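Local structure of chromosome replication initiation protein (Geobacillus kaustophilus hta426, 2VN2) at the interface of chains A and B and the interface of chains A and C. The protein acts in the initiation of chromosomal DNA replication as a primosome protein of the DnaB/DnaD family, represented here by its N-terminal domain. Numbering follows the deposited sequence. Chains: chain A/B/C, Chromosome replication initiation protein.

Contact 1: the interface of chains A and B. Residues chain A 25-26, 30-32; chain B 33, 36, 61-62.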
loop_
_atom_site.group_PDB
_atom_site.type_symbol
_atom_site.label_atom_id
_atom_site.label_comp_id
_atom_site.label_asym_id
_atom_site.label_seq_id
_atom_site.Cartn_x
_atom_site.Cartn_y
_atom_site.Cartn_z
ATOM N N TYR A 25 -10.338 13.656 4.821
ATOM C CA TYR A 25 -11.663 13.293 4.347
ATOM C C TYR A 25 -12.765 14.006 5.109
ATOM O O TYR A 25 -13.765 14.276 4.534
ATOM C CB TYR A 25 -11.902 11.779 4.391
ATOM C CG TYR A 25 -12.026 11.227 5.794
ATOM C CD1 TYR A 25 -13.290 11.152 6.459
ATOM C CD2 TYR A 25 -10.874 10.800 6.487
ATOM C CE1 TYR A 25 -13.372 10.698 7.782
ATOM C CE2 TYR A 25 -10.960 10.264 7.807
ATOM C CZ TYR A 25 -12.210 10.228 8.441
ATOM O OH TYR A 25 -12.267 9.716 9.695
ATOM N N LYS A 26 -12.620 14.222 6.423
ATOM C CA LYS A 26 -13.649 14.987 7.253
ATOM C C LYS A 26 -13.779 16.418 6.780
ATOM O O LYS A 26 -14.876 16.883 6.488
ATOM C CB LYS A 26 -13.383 14.922 8.798
ATOM C CG LYS A 26 -13.968 16.053 9.612
ATOM C CD LYS A 26 -12.957 16.475 10.691
ATOM C CE LYS A 26 -13.714 17.218 11.852
ATOM N NZ LYS A 26 -12.837 17.373 13.203
ATOM N N LEU A 30 -16.688 14.165 4.043
ATOM C CA LEU A 30 -16.946 12.687 4.147
ATOM C C LEU A 30 -17.085 12.174 5.598
ATOM O O LEU A 30 -16.525 12.749 6.549
ATOM C CB LEU A 30 -15.907 11.881 3.367
ATOM C CG LEU A 30 -15.758 12.321 1.936
ATOM C CD1 LEU A 30 -14.665 11.659 1.169
ATOM C CD2 LEU A 30 -17.109 12.014 1.255
ATOM N N GLY A 31 -17.833 11.092 5.745
ATOM C CA GLY A 31 -17.928 10.350 6.985
ATOM C C GLY A 31 -16.986 9.134 6.892
ATOM O O GLY A 31 -16.478 8.775 5.784
ATOM N N GLU A 32 -16.778 8.486 8.036
ATOM C CA GLU A 32 -16.050 7.222 8.064
ATOM C C GLU A 32 -16.715 6.203 7.171
ATOM O O GLU A 32 -16.014 5.379 6.510
ATOM C CB GLU A 32 -15.956 6.691 9.535
ATOM C CG GLU A 32 -14.940 7.422 10.395
ATOM C CD GLU A 32 -15.344 8.887 10.733
ATOM O OE1 GLU A 32 -16.548 9.101 10.893
ATOM O OE2 GLU A 32 -14.487 9.797 10.936
ATOM N N GLY B 33 -16.767 2.940 11.289
ATOM C CA GLY B 33 -16.170 3.966 12.136
ATOM C C GLY B 33 -14.895 3.441 12.857
ATOM O O GLY B 33 -13.897 4.185 13.036
ATOM N N VAL B 36 -11.962 2.871 10.516
ATOM C CA VAL B 36 -11.234 4.141 10.309
ATOM C C VAL B 36 -10.395 4.570 11.483
ATOM O O VAL B 36 -9.202 4.997 11.370
ATOM C CB VAL B 36 -12.139 5.281 9.801
ATOM C CG1 VAL B 36 -11.291 6.498 9.686
ATOM C CG2 VAL B 36 -12.706 4.877 8.504
ATOM N N MET B 61 -11.458 12.784 12.709
ATOM C CA MET B 61 -12.697 12.077 12.477
ATOM C C MET B 61 -13.969 12.938 12.561
ATOM O O MET B 61 -13.963 14.030 13.052
ATOM C CB MET B 61 -12.815 10.799 13.355
ATOM C CG MET B 61 -11.491 10.093 13.835
ATOM S SD MET B 61 -11.797 8.435 14.566
ATOM C CE MET B 61 -12.179 8.851 16.191
ATOM N N THR B 62 -15.090 12.437 12.051
ATOM C CA THR B 62 -16.382 13.151 12.193
ATOM C C THR B 62 -16.918 12.930 13.626
ATOM O O THR B 62 -17.848 13.618 14.017
ATOM C CB THR B 62 -17.461 12.705 11.191
ATOM O OG1 THR B 62 -17.864 11.375 11.498
ATOM C CG2 THR B 62 -16.942 12.733 9.687
#

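Contact 2: the interface of chains A and B. Residues chain A 15-17, 39; chain B 15-17, 39.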
loop_
_atom_site.group_PDB
_atom_site.type_symbol
_atom_site.label_atom_id
_atom_site.label_comp_id
_atom_site.label_asym_id
_atom_site.label_seq_id
_atom_site.Cartn_x
_atom_site.Cartn_y
_atom_site.Cartn_z
ATOM N N ILE A 15 -4.752 -2.730 0.238
ATOM C CA ILE A 15 -5.239 -1.468 -0.346
ATOM C C ILE A 15 -4.328 -0.396 0.294
ATOM O O ILE A 15 -4.056 -0.431 1.518
ATOM C CB ILE A 15 -6.800 -1.327 -0.155
ATOM C CG1 ILE A 15 -7.517 -1.668 -1.461
ATOM C CG2 ILE A 15 -7.352 0.080 0.032
ATOM C CD1 ILE A 15 -8.140 -3.040 -1.468
ATOM N N ALA A 16 -3.731 0.453 -0.545
ATOM C CA ALA A 16 -2.884 1.525 -0.069
ATOM C C ALA A 16 -3.796 2.723 0.106
ATOM O O ALA A 16 -4.332 3.195 -0.925
ATOM C CB ALA A 16 -1.802 1.845 -1.054
ATOM N N VAL A 17 -3.990 3.179 1.368
ATOM C CA VAL A 17 -4.842 4.286 1.662
ATOM C C VAL A 17 -3.988 5.551 1.831
ATOM O O VAL A 17 -3.255 5.695 2.810
ATOM C CB VAL A 17 -5.583 4.028 2.943
ATOM C CG1 VAL A 17 -6.362 5.249 3.416
ATOM C CG2 VAL A 17 -6.586 2.862 2.712
ATOM N N LEU A 39 -12.992 2.738 -0.094
ATOM C CA LEU A 39 -11.962 1.591 0.032
ATOM C C LEU A 39 -12.582 0.414 -0.529
ATOM O O LEU A 39 -11.928 -0.246 -1.339
ATOM C CB LEU A 39 -11.594 1.257 1.505
ATOM C CG LEU A 39 -10.514 2.176 2.154
ATOM C CD1 LEU A 39 -10.317 3.613 1.566
ATOM C CD2 LEU A 39 -10.499 2.218 3.747
ATOM N N ILE B 15 -1.392 4.295 4.144
ATOM C CA ILE B 15 -1.539 3.212 5.118
ATOM C C ILE B 15 -2.008 1.951 4.327
ATOM O O ILE B 15 -2.939 2.023 3.569
ATOM C CB ILE B 15 -2.579 3.702 6.238
ATOM C CG1 ILE B 15 -1.799 4.492 7.258
ATOM C CG2 ILE B 15 -3.305 2.607 7.004
ATOM C CD1 ILE B 15 -1.866 5.972 7.058
ATOM N N ALA B 16 -1.367 0.804 4.533
ATOM C CA ALA B 16 -1.698 -0.444 3.810
ATOM C C ALA B 16 -2.779 -1.140 4.601
ATOM O O ALA B 16 -2.571 -1.482 5.773
ATOM C CB ALA B 16 -0.479 -1.353 3.767
ATOM N N VAL B 17 -3.907 -1.366 3.961
ATOM C CA VAL B 17 -5.026 -1.967 4.609
ATOM C C VAL B 17 -5.088 -3.379 3.995
ATOM O O VAL B 17 -5.561 -3.501 2.870
ATOM C CB VAL B 17 -6.362 -1.109 4.328
ATOM C CG1 VAL B 17 -7.654 -1.835 4.810
ATOM C CG2 VAL B 17 -6.273 0.161 5.119
ATOM N N LEU B 39 -7.307 2.844 11.295
ATOM C CA LEU B 39 -6.397 3.434 10.285
ATOM C C LEU B 39 -5.722 4.675 10.825
ATOM O O LEU B 39 -4.589 4.896 10.575
ATOM C CB LEU B 39 -7.173 3.774 8.938
ATOM C CG LEU B 39 -8.014 2.612 8.291
ATOM C CD1 LEU B 39 -8.467 2.940 6.831
ATOM C CD2 LEU B 39 -7.264 1.277 8.345
#

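Contact 3: the interface of chains A and C. Residues chain A 7-8, 10-11; chain C 100, 103-104.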
loop_
_atom_site.group_PDB
_atom_site.type_symbol
_atom_site.label_atom_id
_atom_site.label_comp_id
_atom_site.label_asym_id
_atom_site.label_seq_id
_atom_site.Cartn_x
_atom_site.Cartn_y
_atom_site.Cartn_z
ATOM N N ALA A 7 -0.456 -19.087 2.564
ATOM C CA ALA A 7 0.085 -18.475 1.360
ATOM C C ALA A 7 -1.026 -17.764 0.613
ATOM O O ALA A 7 -0.825 -16.591 0.206
ATOM C CB ALA A 7 0.793 -19.450 0.495
ATOM N N GLU A 8 -2.187 -18.402 0.471
ATOM C CA GLU A 8 -3.347 -17.737 -0.187
ATOM C C GLU A 8 -3.847 -16.564 0.640
ATOM O O GLU A 8 -4.143 -15.554 0.066
ATOM C CB GLU A 8 -4.531 -18.671 -0.484
ATOM C CG GLU A 8 -5.868 -17.845 -0.735
ATOM C CD GLU A 8 -7.221 -18.631 -0.486
ATOM O OE1 GLU A 8 -7.123 -19.919 -0.533
ATOM O OE2 GLU A 8 -8.313 -17.938 -0.237
ATOM N N LEU A 10 -1.789 -14.654 2.536
ATOM C CA LEU A 10 -0.755 -13.694 2.375
ATOM C C LEU A 10 -0.690 -13.044 1.014
ATOM O O LEU A 10 -0.313 -11.854 0.952
ATOM C CB LEU A 10 0.600 -14.253 2.736
ATOM C CG LEU A 10 0.785 -14.639 4.215
ATOM C CD1 LEU A 10 2.234 -15.257 4.503
ATOM C CD2 LEU A 10 0.586 -13.432 5.127
ATOM N N ALA A 11 -1.116 -13.777 -0.046
ATOM C CA ALA A 11 -1.190 -13.304 -1.441
ATOM C C ALA A 11 -2.340 -12.385 -1.748
ATOM O O ALA A 11 -2.365 -11.749 -2.805
ATOM C CB ALA A 11 -1.308 -14.435 -2.354
ATOM N N GLU C 100 0.865 -16.849 -6.404
ATOM C CA GLU C 100 0.639 -17.926 -5.438
ATOM C C GLU C 100 1.793 -18.814 -5.174
ATOM O O GLU C 100 2.064 -19.028 -3.991
ATOM C CB GLU C 100 -0.500 -18.878 -5.858
ATOM C CG GLU C 100 -1.857 -18.232 -5.908
ATOM C CD GLU C 100 -2.424 -17.687 -4.543
ATOM O OE1 GLU C 100 -1.613 -17.518 -3.562
ATOM O OE2 GLU C 100 -3.688 -17.426 -4.484
ATOM N N TRP C 103 4.270 -17.207 -2.956
ATOM C CA TRP C 103 3.763 -17.126 -1.632
ATOM C C TRP C 103 3.923 -18.399 -0.858
ATOM O O TRP C 103 4.203 -18.338 0.346
ATOM C CB TRP C 103 2.322 -16.579 -1.640
ATOM C CG TRP C 103 2.417 -15.123 -1.854
ATOM C CD1 TRP C 103 2.190 -14.427 -3.019
ATOM C CD2 TRP C 103 2.911 -14.164 -0.897
ATOM N NE1 TRP C 103 2.467 -13.121 -2.833
ATOM C CE2 TRP C 103 2.942 -12.911 -1.560
ATOM C CE3 TRP C 103 3.321 -14.249 0.450
ATOM C CZ2 TRP C 103 3.362 -11.691 -0.911
ATOM C CZ3 TRP C 103 3.755 -13.003 1.153
ATOM C CH2 TRP C 103 3.731 -11.756 0.452
ATOM N N GLU C 104 3.786 -19.514 -1.550
ATOM C CA GLU C 104 3.916 -20.847 -0.971
ATOM C C GLU C 104 5.356 -21.124 -0.553
ATOM O O GLU C 104 5.598 -21.655 0.536
ATOM C CB GLU C 104 3.454 -21.906 -1.975
ATOM C CG GLU C 104 1.946 -22.091 -2.033
ATOM C CD GLU C 104 1.544 -23.401 -2.679
ATOM O OE1 GLU C 104 1.519 -24.433 -1.972
ATOM O OE2 GLU C 104 1.253 -23.403 -3.894
#

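Contact 4: the interface of chains A and C. Residues chain A 45-46; chain C 45-46.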
loop_
_atom_site.group_PDB
_atom_site.type_symbol
_atom_site.label_atom_id
_atom_site.label_comp_id
_atom_site.label_asym_id
_atom_site.label_seq_id
_atom_site.Cartn_x
_atom_site.Cartn_y
_atom_site.Cartn_z
ATOM N N PHE A 45 -12.264 -2.237 -7.977
ATOM C CA PHE A 45 -11.521 -1.780 -9.180
ATOM C C PHE A 45 -10.252 -2.635 -9.351
ATOM O O PHE A 45 -9.828 -2.906 -10.455
ATOM C CB PHE A 45 -10.991 -0.321 -9.074
ATOM C CG PHE A 45 -12.061 0.736 -8.906
ATOM C CD1 PHE A 45 -13.434 0.453 -9.212
ATOM C CD2 PHE A 45 -11.693 2.016 -8.512
ATOM C CE1 PHE A 45 -14.353 1.379 -9.073
ATOM C CE2 PHE A 45 -12.609 2.978 -8.391
ATOM C CZ PHE A 45 -13.943 2.663 -8.663
ATOM N N GLU A 46 -9.586 -2.959 -8.235
ATOM C CA GLU A 46 -8.321 -3.719 -8.285
ATOM C C GLU A 46 -8.504 -5.189 -8.528
ATOM O O GLU A 46 -7.558 -5.830 -8.840
ATOM C CB GLU A 46 -7.475 -3.468 -7.090
ATOM C CG GLU A 46 -6.988 -2.109 -7.085
ATOM C CD GLU A 46 -6.177 -1.922 -5.878
ATOM O OE1 GLU A 46 -5.802 -2.988 -5.328
ATOM O OE2 GLU A 46 -5.904 -0.745 -5.453
ATOM N N PHE C 45 -1.930 -6.366 -13.221
ATOM C CA PHE C 45 -3.105 -7.085 -12.662
ATOM C C PHE C 45 -4.099 -6.063 -12.080
ATOM O O PHE C 45 -5.295 -6.260 -12.129
ATOM C CB PHE C 45 -2.761 -8.014 -11.462
ATOM C CG PHE C 45 -1.790 -9.131 -11.779
ATOM C CD1 PHE C 45 -1.530 -9.523 -13.134
ATOM C CD2 PHE C 45 -1.195 -9.827 -10.735
ATOM C CE1 PHE C 45 -0.695 -10.499 -13.399
ATOM C CE2 PHE C 45 -0.363 -10.841 -10.982
ATOM C CZ PHE C 45 -0.103 -11.176 -12.313
ATOM N N GLU C 46 -3.577 -5.019 -11.423
ATOM C CA GLU C 46 -4.436 -4.013 -10.767
ATOM C C GLU C 46 -5.052 -3.028 -11.717
ATOM O O GLU C 46 -5.947 -2.356 -11.329
ATOM C CB GLU C 46 -3.735 -3.327 -9.652
ATOM C CG GLU C 46 -3.490 -4.242 -8.562
ATOM C CD GLU C 46 -2.785 -3.510 -7.505
ATOM O OE1 GLU C 46 -2.854 -2.258 -7.598
ATOM O OE2 GLU C 46 -2.156 -4.141 -6.584
#

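Contact 1: the interface of chains A and B
The carboxylate of A:Glu32 is pinched along its edge by B:Thr62, while the phenol ring of A:Tyr25 meets that same carboxylate edge-on, with OE2 in the plane of the ring. Both carboxylate oxygens turn their syn lone pairs to chain B: OE1 of A:Glu32 takes the hydroxyl OG1 of B:Thr62 at 2.7 Å, and OE2 takes the backbone N of B:Thr62 at 2.9 Å, nearly straight at 162°. On its anti side, A:Glu32 OE2 accepts a further bond from A:Tyr25 OH, 2.5 Å away and 23° out of the carboxylate plane, an intrachain bond that would help set the turn of the carboxylate. The A:Glu32 chain bends at chi2, and its CG rides over B:Val36 CB. B:Thr62 holds OG1 between its backbone N and carbonyl carbon (chi1 68°), which leaves CG2 to reach the loop at A:Leu30 and A:Gly31. Replacing A:Glu32 by alanine is likely to leave the hydroxyl and amide of B:Thr62, and the phenol of A:Tyr25, without this acceptor at the apparent dimer interface. Beside the ring, the methyl CG1 of B:Val36 sits 3.4 Å from A:Tyr25 OH.

Contact 2: the interface of chains A and B
Backbone hydrogen bonds dominate here: strand 14-18 of each chain, here A:Ile15 to A:Val17 and B:Ile15 to B:Val17, pairs antiparallel with its copy, so that the two chains share one intermolecular beta ladder, paired about A:Ala16 and B:Ala16. The arrangement is consistent with a dimer, though the structure alone does not show that it forms in solution. Each isoleucine gives its N and takes with its O from the opposite valine. B:Val17 N reaches A:Ile15 O at 2.6 Å, and A:Ile15 N reaches B:Val17 O at 2.9 Å, straight at the hydrogen (173°). The other pair is more alike: A:Val17 N to B:Ile15 O and B:Ile15 N to A:Val17 O are each 2.7 Å. Together these bonds set the register of one strand against the other.

Apolar contacts lie on one side of this ladder. The valine side chains cross obliquely, and CG2 of A:Val17 touches CG2 of B:Val17 at 3.6 Å; in both, CG2 stands opposite the carbonyl carbon, with CG1 trans to N (chi1 172° in A:Val17), and this is what turns the CG2 methyls to one another. Farther out, the leucines of helix 32-45 in chain A and its counterpart 32-46 in chain B reach toward each other tip to tip. Their torsions differ, and the meeting is of unlike branches: A:Leu39 CD2 lies 3.8 Å from B:Leu39 CD1.

Contact 3: the interface of chains A and C
Helix 3-11 of chain A lies against the start of helix 100-116 of chain C, where A:Leu10 and A:Ala11 meet the indole of C:Trp103, and A:Ala7 packs beside that residue's backbone and CB. The ring offers one face to the end of the chain A helix. A:Ala11 CA stands over the five-membered ring, 3.9 Å from its centroid, in a CH-pi contact displaced toward the rim, and the A:Leu10 carbonyl oxygen lies above the same face, also toward the rim. The methyl CB of A:Ala11 reaches C:Trp103 CD1 at 3.6 Å, while A:Leu10 CB touches the six-membered ring at C:Trp103 CE3, also 3.6 Å away. C:Trp103 holds CG opposite its carbonyl carbon (chi1 -77°), and chi2 of 102° turns one face of the indole to A:Ala11 and the A:Leu10 carbonyl.

One turn earlier in the chain A helix, A:Ala7 CB packs on the chain C helix itself, 3.7 Å from C:Glu104 CA. The small side chains of A:Ala7 and A:Ala11 probably allow the helices to come this near. C:Glu100 bends at chi2 (-63°) and folds its carboxylate back over A:Ala11, with OE1 3.3 Å from A:Ala11 CB. The carboxylates of A:Glu8 and C:Glu100 are neighbours but not in contact, which would disfavour closer approach if both are charged. The site thus joins the N-terminal helix of one chain, just ahead of strand 14-18, to the first turn of the last modelled helix of the other.

Contact 4: the interface of chains A and C
Where helix 32-45 ends and the following loop begins, chains A and C meet about their two-fold axis, and A:Glu46 faces its own copy, C:Glu46. The two side chains lie side by side and point the same way, their carboxylates parallel (0° between planes) and stacked. OE1 of each comes toward the other's carboxylate: A:Glu46 OE1 is 3.8 Å from C:Glu46 CD, and the same distance separates A:Glu46 OE1 from C:Glu46 OE1. The carboxylate carbons, A:Glu46 CD and C:Glu46 CD, are 4.1 Å apart.

Both glutamates keep CG opposite the carbonyl carbon (chi1 -68°) and run extended beyond it (chi2 179°), which carries the acid groups away from the backbone and into register. Two carboxylates this near would probably repel if both were ionised, so one of them may hold a proton, or the charge may be eased by neighbours or solvent; the structure alone does not show which. With alanine in place of A:Glu46, the stacked carboxylate across the axis would be gone, and C:Glu46 is likely to be left with less packing on that side and freer to turn. Behind the glutamates the backbones also draw near, A:Phe45 O lying 4.0 Å from C:Glu46 O, while the phenyl rings of A:Phe45 and C:Phe45 point away from the axis. The patch therefore sits at the C-terminal end of helix 32-45, where each chain turns into the loop leading toward helix 54-59.

Contacts 1 and 2 belong to the interface of chains A and B, about 14 Å apart (all distances here run between C-alpha centres), and helix 32-45 of chain A serves both, through A:Glu32 in contact 1 and A:Leu39 in contact 2. The same helix runs on to contact 4, about 15 Å from contact 2, where chain C is met instead. Contact 3, about 18 Å from contact 4 and 33 Å from contact 1, uses the N-terminal helix just before the strand of contact 2. Chain A thus carries two different two-fold interfaces, consistent with the deposited tetramer, though the structure alone does not establish it in solution.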